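Local structure of acetolactate synthase isozyme 1 large subunit (Escherichia coli, 6LPI) at residues Tyr139-Ile144 against Ile168-Asp173; Ile39-Asp44 against Asp173-Val178. The protein binds thiamine diphosphate, a magnesium ion and flavin-adenine dinucleotide as the large subunit of an enzyme of the thiamine diphosphate-dependent family. All coordinates share one frame; numbering follows the deposited sequence.

Interaction 1 (Tyr139-Ile144 against Ile168-Asp173); sequences YLVRHI and IDIPKD
Y139 and I168 start their side chains alike, Y139 CG (chi1 -63°) and I168 CG1 (chi1 -46°) each anti to its own carbonyl carbon. These matching first torsions set both side chains off from paired positions on one face of the sheet; they lie side by side, pointing the same way. Y139 CD1 meets I168 CG1 at 4.1 Å, the isoleucine approaching the phenol ring obliquely. V141 also sets one methyl, CG2, anti to its carbonyl carbon. That methyl reaches I168 CG2 at 4.0 Å and I170 CG1 at 4.1 Å, spanning two isoleucines, two residues apart on the adjacent strand. L140 and D169 belong to the other face of the sheet. There the leucine lies alongside the aspartate, with L140 CD1 3.9 Å from D169 OD1, and the same methyl continues to P171 CG at 4.2 Å. The carboxylate has its polar partner outside this pair, a weak hydrogen bond from Q111 NE2 to D169 OD1. The backbones pair in parallel, Y139 with I168 and L140 with D169. D169 uses both its backbone N and O on segment 139-144: its N donates to Y139 O at 2.9 Å, and its O accepts from V141 N at 3.1 Å in a nearly straight bond. Helix 147-159 covers the Y139 and I168 side, while helix 127-131 touches L140 and D169. After V141, R142 NH1 hydrogen-bonds to the backbone of a chain of another protein. P171 ends its strand as the N-cap residue of helix 172-175. Strand 137-140, helix 147-159 and strand 166-171 together form a beta-alpha-beta unit at one edge of the six-stranded parallel sheet of the N-terminal, thiamine diphosphate enzyme-type domain.

Interaction 2 (Ile39-Asp44 against Asp173-Val178); sequences ILPVYD and DVQTAV
Q175 reaches across to I39, P41 and V42 with an extended side chain: CG is anti to the carbonyl carbon (chi1 -49°), and CD continues outward with chi2 at 174°. The arm crosses each of these three side chains at about a right angle, its amide coming to the first turn of helix 40-47. Q175 OE1 takes a weak hydrogen bond from V42 N, 3.5 Å long and bent to 144°. The side-chain neighbours of the amide across the contact are aliphatic. I39 CD1 lies 3.7 Å from Q175 NE2, and V42 CG2 is beside the carbonyl oxygen. P41 CB lies 3.6 Å from Q175 OE1 and 3.9 Å from Q175 CB. T176 adds a second apolar touch: its CG2, anti to its carbonyl carbon, packs obliquely on the proline ring at 3.5 Å from P41 CG. The same rotamer leaves T176 OG1 to hydrogen-bond to K172 O, four residues back. Q175 NE2 donates to I170 O and more weakly to S38 O, so both ends of the amide have polar partners, and these bonds would fix its rotation. The chemistry implies a buried primary amide at the end of helix 172-175 that links the end of strand 166-171 to the start of helix 40-47: its NE2 bonds to I170 O and weakly to S38 O, and its oxygen faces a weakly bonded peptide N-H in a mainly hydrocarbon setting.

Interactions 1 and 2 have centres about 10 Å apart and share D173 and helix 172-175, which follows strand 166-171 directly. Q175 couples them: its NE2 makes a probable hydrogen bond to I170 O at 2.7 Å, tying the strand end of interaction 1 to the side chain that carries interaction 2. I144 packs at the same junction, with I144 CD1 3.7 Å from A177 CB. Both contacts lie on one side of the chain, their centres about 30 and 33 Å from its centre. One link to a cofactor site is P35, which lines a thiamine diphosphate pocket and is touched by L40 and Y43 of segment 39-44.

Interaction 1 (Tyr139-Ile144 against Ile168-Asp173)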
loop_
_atom_site.group_PDB
_atom_site.type_symbol
_atom_site.label_atom_id
_atom_site.label_comp_id
_atom_site.label_asym_id
_atom_site.label_seq_id
_atom_site.Cartn_x
_atom_site.Cartn_y
_atom_site.Cartn_z
ATOM N N TYR B 139 -8.667 16.753 5.685
ATOM C CA TYR B 139 -9.017 17.978 6.405
ATOM C C TYR B 139 -9.192 19.145 5.448
ATOM O O TYR B 139 -8.500 19.245 4.432
ATOM C CB TYR B 139 -7.969 18.399 7.429
ATOM C CG TYR B 139 -7.747 17.425 8.545
ATOM C CD1 TYR B 139 -6.693 16.501 8.468
ATOM C CD2 TYR B 139 -8.554 17.422 9.674
ATOM C CE1 TYR B 139 -6.456 15.588 9.481
ATOM C CE2 TYR B 139 -8.319 16.512 10.708
ATOM C CZ TYR B 139 -7.271 15.593 10.601
ATOM O OH TYR B 139 -7.019 14.677 11.598
ATOM N N LEU B 140 -10.110 20.048 5.810
ATOM C CA LEU B 140 -10.162 21.387 5.242
ATOM C C LEU B 140 -10.041 22.373 6.396
ATOM O O LEU B 140 -11.015 22.597 7.125
ATOM C CB LEU B 140 -11.449 21.637 4.464
ATOM C CG LEU B 140 -11.591 23.113 4.030
ATOM C CD1 LEU B 140 -10.655 23.456 2.870
ATOM C CD2 LEU B 140 -12.998 23.487 3.677
ATOM N N VAL B 141 -8.871 23.008 6.507
ATOM C CA VAL B 141 -8.566 23.934 7.596
ATOM C C VAL B 141 -9.297 25.237 7.310
ATOM O O VAL B 141 -8.929 25.974 6.394
ATOM C CB VAL B 141 -7.062 24.183 7.716
ATOM C CG1 VAL B 141 -6.771 25.038 8.952
ATOM C CG2 VAL B 141 -6.336 22.877 7.775
ATOM N N ARG B 142 -10.291 25.566 8.131
ATOM C CA ARG B 142 -11.107 26.718 7.776
ATOM C C ARG B 142 -10.623 27.979 8.508
ATOM O O ARG B 142 -10.846 29.082 8.002
ATOM C CB ARG B 142 -12.602 26.502 8.116
ATOM C CG ARG B 142 -13.289 25.091 7.964
ATOM C CD ARG B 142 -14.820 24.953 7.832
ATOM N NE ARG B 142 -15.429 23.859 7.101
ATOM C CZ ARG B 142 -16.061 23.920 5.938
ATOM N NH1 ARG B 142 -16.660 22.803 5.491
ATOM N NH2 ARG B 142 -15.966 24.973 5.140
ATOM N N HIS B 143 -10.022 27.849 9.707
ATOM C CA HIS B 143 -9.324 28.944 10.386
ATOM C C HIS B 143 -8.006 28.429 10.960
ATOM O O HIS B 143 -7.840 27.238 11.247
ATOM C CB HIS B 143 -10.146 29.607 11.519
ATOM C CG HIS B 143 -9.609 30.954 11.945
ATOM N ND1 HIS B 143 -9.033 31.838 11.055
ATOM C CD2 HIS B 143 -9.558 31.561 13.159
ATOM C CE1 HIS B 143 -8.657 32.930 11.700
ATOM N NE2 HIS B 143 -8.967 32.789 12.977
ATOM N N ILE B 144 -7.068 29.367 11.131
ATOM C CA ILE B 144 -5.687 29.024 11.450
ATOM C C ILE B 144 -5.575 28.415 12.845
ATOM O O ILE B 144 -4.671 27.618 13.103
ATOM C CB ILE B 144 -4.785 30.267 11.280
ATOM C CG1 ILE B 144 -3.303 29.946 11.502
ATOM C CG2 ILE B 144 -5.193 31.390 12.219
ATOM C CD1 ILE B 144 -2.398 31.118 11.142
ATOM N N ILE B 168 -4.363 17.149 3.784
ATOM C CA ILE B 168 -4.644 18.397 4.472
ATOM C C ILE B 168 -4.730 19.485 3.410
ATOM O O ILE B 168 -3.721 19.822 2.768
ATOM C CB ILE B 168 -3.583 18.720 5.540
ATOM C CG1 ILE B 168 -3.280 17.472 6.385
ATOM C CG2 ILE B 168 -4.052 19.857 6.456
ATOM C CD1 ILE B 168 -1.965 17.517 7.108
ATOM N N ASP B 169 -5.928 20.064 3.259
ATOM C CA ASP B 169 -6.181 21.183 2.359
ATOM C C ASP B 169 -6.192 22.485 3.173
ATOM O O ASP B 169 -6.989 22.640 4.102
ATOM C CB ASP B 169 -7.506 20.965 1.635
ATOM C CG ASP B 169 -7.583 21.688 0.314
ATOM O OD1 ASP B 169 -8.710 21.993 -0.115
ATOM O OD2 ASP B 169 -6.538 21.918 -0.317
ATOM N N ILE B 170 -5.322 23.427 2.819
ATOM C CA ILE B 170 -5.145 24.625 3.639
ATOM C C ILE B 170 -5.376 25.872 2.794
ATOM O O ILE B 170 -4.587 26.171 1.877
ATOM C CB ILE B 170 -3.751 24.672 4.289
ATOM C CG1 ILE B 170 -3.396 23.338 4.928
ATOM C CG2 ILE B 170 -3.707 25.725 5.379
ATOM C CD1 ILE B 170 -1.915 23.214 5.254
ATOM N N PRO B 171 -6.460 26.603 3.049
ATOM C CA PRO B 171 -6.717 27.827 2.296
ATOM C C PRO B 171 -5.590 28.838 2.444
ATOM O O PRO B 171 -4.993 29.000 3.514
ATOM C CB PRO B 171 -8.019 28.346 2.903
ATOM C CG PRO B 171 -8.704 27.131 3.374
ATOM C CD PRO B 171 -7.628 26.200 3.839
ATOM N N LYS B 172 -5.290 29.496 1.326
ATOM C CA LYS B 172 -4.216 30.479 1.267
ATOM C C LYS B 172 -4.365 31.546 2.350
ATOM O O LYS B 172 -3.364 32.036 2.883
ATOM C CB LYS B 172 -4.191 31.090 -0.133
ATOM C CG LYS B 172 -3.181 32.167 -0.368
ATOM C CD LYS B 172 -3.309 32.660 -1.797
ATOM C CE LYS B 172 -2.320 33.778 -2.063
ATOM N NZ LYS B 172 -2.118 34.008 -3.515
ATOM N N ASP B 173 -5.601 31.950 2.672
ATOM C CA ASP B 173 -5.756 32.993 3.686
ATOM C C ASP B 173 -5.498 32.468 5.089
ATOM O O ASP B 173 -5.250 33.265 5.998
ATOM C CB ASP B 173 -7.134 33.669 3.602
ATOM C CG ASP B 173 -8.293 32.727 3.885
ATOM O OD1 ASP B 173 -8.241 31.546 3.479
ATOM O OD2 ASP B 173 -9.279 33.181 4.505
#

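Interaction 2 (Ile39-Asp44 against Asp173-Val178)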
loop_
_atom_site.group_PDB
_atom_site.type_symbol
_atom_site.label_atom_id
_atom_site.label_comp_id
_atom_site.label_asym_id
_atom_site.label_seq_id
_atom_site.Cartn_x
_atom_site.Cartn_y
_atom_site.Cartn_z
ATOM N N ILE B 39 -0.605 27.707 -2.938
ATOM C CA ILE B 39 0.338 27.169 -1.965
ATOM C C ILE B 39 1.614 27.999 -1.881
ATOM O O ILE B 39 2.554 27.606 -1.165
ATOM C CB ILE B 39 0.644 25.679 -2.233
ATOM C CG1 ILE B 39 1.212 24.996 -0.990
ATOM C CG2 ILE B 39 1.619 25.508 -3.387
ATOM C CD1 ILE B 39 0.357 25.122 0.212
ATOM N N LEU B 40 1.695 29.120 -2.607
ATOM C CA LEU B 40 2.935 29.897 -2.600
ATOM C C LEU B 40 3.350 30.431 -1.231
ATOM O O LEU B 40 4.568 30.570 -1.013
ATOM C CB LEU B 40 2.853 31.067 -3.586
ATOM C CG LEU B 40 2.951 30.695 -5.061
ATOM C CD1 LEU B 40 3.234 31.940 -5.921
ATOM C CD2 LEU B 40 3.995 29.593 -5.282
ATOM N N PRO B 41 2.442 30.784 -0.308
ATOM C CA PRO B 41 2.909 31.177 1.038
ATOM C C PRO B 41 3.746 30.111 1.741
ATOM O O PRO B 41 4.823 30.430 2.265
ATOM C CB PRO B 41 1.601 31.474 1.776
ATOM C CG PRO B 41 0.681 31.917 0.712
ATOM C CD PRO B 41 1.003 31.060 -0.477
ATOM N N VAL B 42 3.292 28.852 1.767
ATOM C CA VAL B 42 4.087 27.813 2.418
ATOM C C VAL B 42 5.457 27.729 1.761
ATOM O O VAL B 42 6.494 27.678 2.441
ATOM C CB VAL B 42 3.347 26.462 2.388
ATOM C CG1 VAL B 42 4.155 25.383 3.075
ATOM C CG2 VAL B 42 2.022 26.601 3.086
ATOM N N TYR B 43 5.484 27.771 0.428
ATOM C CA TYR B 43 6.754 27.760 -0.274
ATOM C C TYR B 43 7.640 28.918 0.182
ATOM O O TYR B 43 8.846 28.735 0.405
ATOM C CB TYR B 43 6.504 27.774 -1.780
ATOM C CG TYR B 43 6.375 26.378 -2.326
ATOM C CD1 TYR B 43 5.145 25.711 -2.336
ATOM C CD2 TYR B 43 7.485 25.692 -2.792
ATOM C CE1 TYR B 43 5.035 24.398 -2.820
ATOM C CE2 TYR B 43 7.374 24.388 -3.285
ATOM C CZ TYR B 43 6.153 23.756 -3.301
ATOM O OH TYR B 43 6.064 22.468 -3.771
ATOM N N ASP B 44 7.052 30.098 0.395
ATOM C CA ASP B 44 7.820 31.215 0.936
ATOM C C ASP B 44 8.483 30.815 2.242
ATOM O O ASP B 44 9.715 30.845 2.367
ATOM C CB ASP B 44 6.917 32.418 1.157
ATOM C CG ASP B 44 7.686 33.695 1.257
ATOM O OD1 ASP B 44 8.148 34.166 0.195
ATOM O OD2 ASP B 44 7.832 34.223 2.381
ATOM N N ASP B 173 -5.601 31.950 2.672
ATOM C CA ASP B 173 -5.756 32.993 3.686
ATOM C C ASP B 173 -5.498 32.468 5.089
ATOM O O ASP B 173 -5.250 33.265 5.998
ATOM C CB ASP B 173 -7.134 33.669 3.602
ATOM C CG ASP B 173 -8.293 32.727 3.885
ATOM O OD1 ASP B 173 -8.241 31.546 3.479
ATOM O OD2 ASP B 173 -9.279 33.181 4.505
ATOM N N VAL B 174 -5.534 31.151 5.287
ATOM C CA VAL B 174 -5.066 30.593 6.547
ATOM C C VAL B 174 -3.546 30.564 6.606
ATOM O O VAL B 174 -2.955 30.832 7.656
ATOM C CB VAL B 174 -5.672 29.205 6.768
ATOM C CG1 VAL B 174 -4.971 28.517 7.936
ATOM C CG2 VAL B 174 -7.133 29.379 7.062
ATOM N N GLN B 175 -2.895 30.260 5.483
ATOM C CA GLN B 175 -1.435 30.252 5.439
ATOM C C GLN B 175 -0.823 31.623 5.711
ATOM O O GLN B 175 0.269 31.699 6.288
ATOM C CB GLN B 175 -0.961 29.744 4.085
ATOM C CG GLN B 175 -1.629 28.467 3.672
ATOM C CD GLN B 175 -1.264 28.065 2.277
ATOM O OE1 GLN B 175 -0.166 28.372 1.801
ATOM N NE2 GLN B 175 -2.175 27.375 1.601
ATOM N N THR B 176 -1.491 32.716 5.315
ATOM C CA THR B 176 -0.886 34.038 5.454
ATOM C C THR B 176 -1.393 34.796 6.667
ATOM O O THR B 176 -0.891 35.889 6.950
ATOM C CB THR B 176 -1.170 34.905 4.217
ATOM O OG1 THR B 176 -2.568 34.891 3.932
ATOM C CG2 THR B 176 -0.408 34.352 2.996
ATOM N N ALA B 177 -2.340 34.223 7.401
ATOM C CA ALA B 177 -2.716 34.694 8.720
ATOM C C ALA B 177 -1.541 34.561 9.693
ATOM O O ALA B 177 -0.535 33.910 9.414
ATOM C CB ALA B 177 -3.934 33.915 9.219
ATOM N N VAL B 178 -1.673 35.211 10.844
ATOM C CA VAL B 178 -0.701 35.098 11.923
ATOM C C VAL B 178 -1.442 34.697 13.205
ATOM O O VAL B 178 -2.618 35.024 13.398
ATOM C CB VAL B 178 0.110 36.407 12.075
ATOM C CG1 VAL B 178 -0.790 37.624 12.069
ATOM C CG2 VAL B 178 0.997 36.384 13.310
#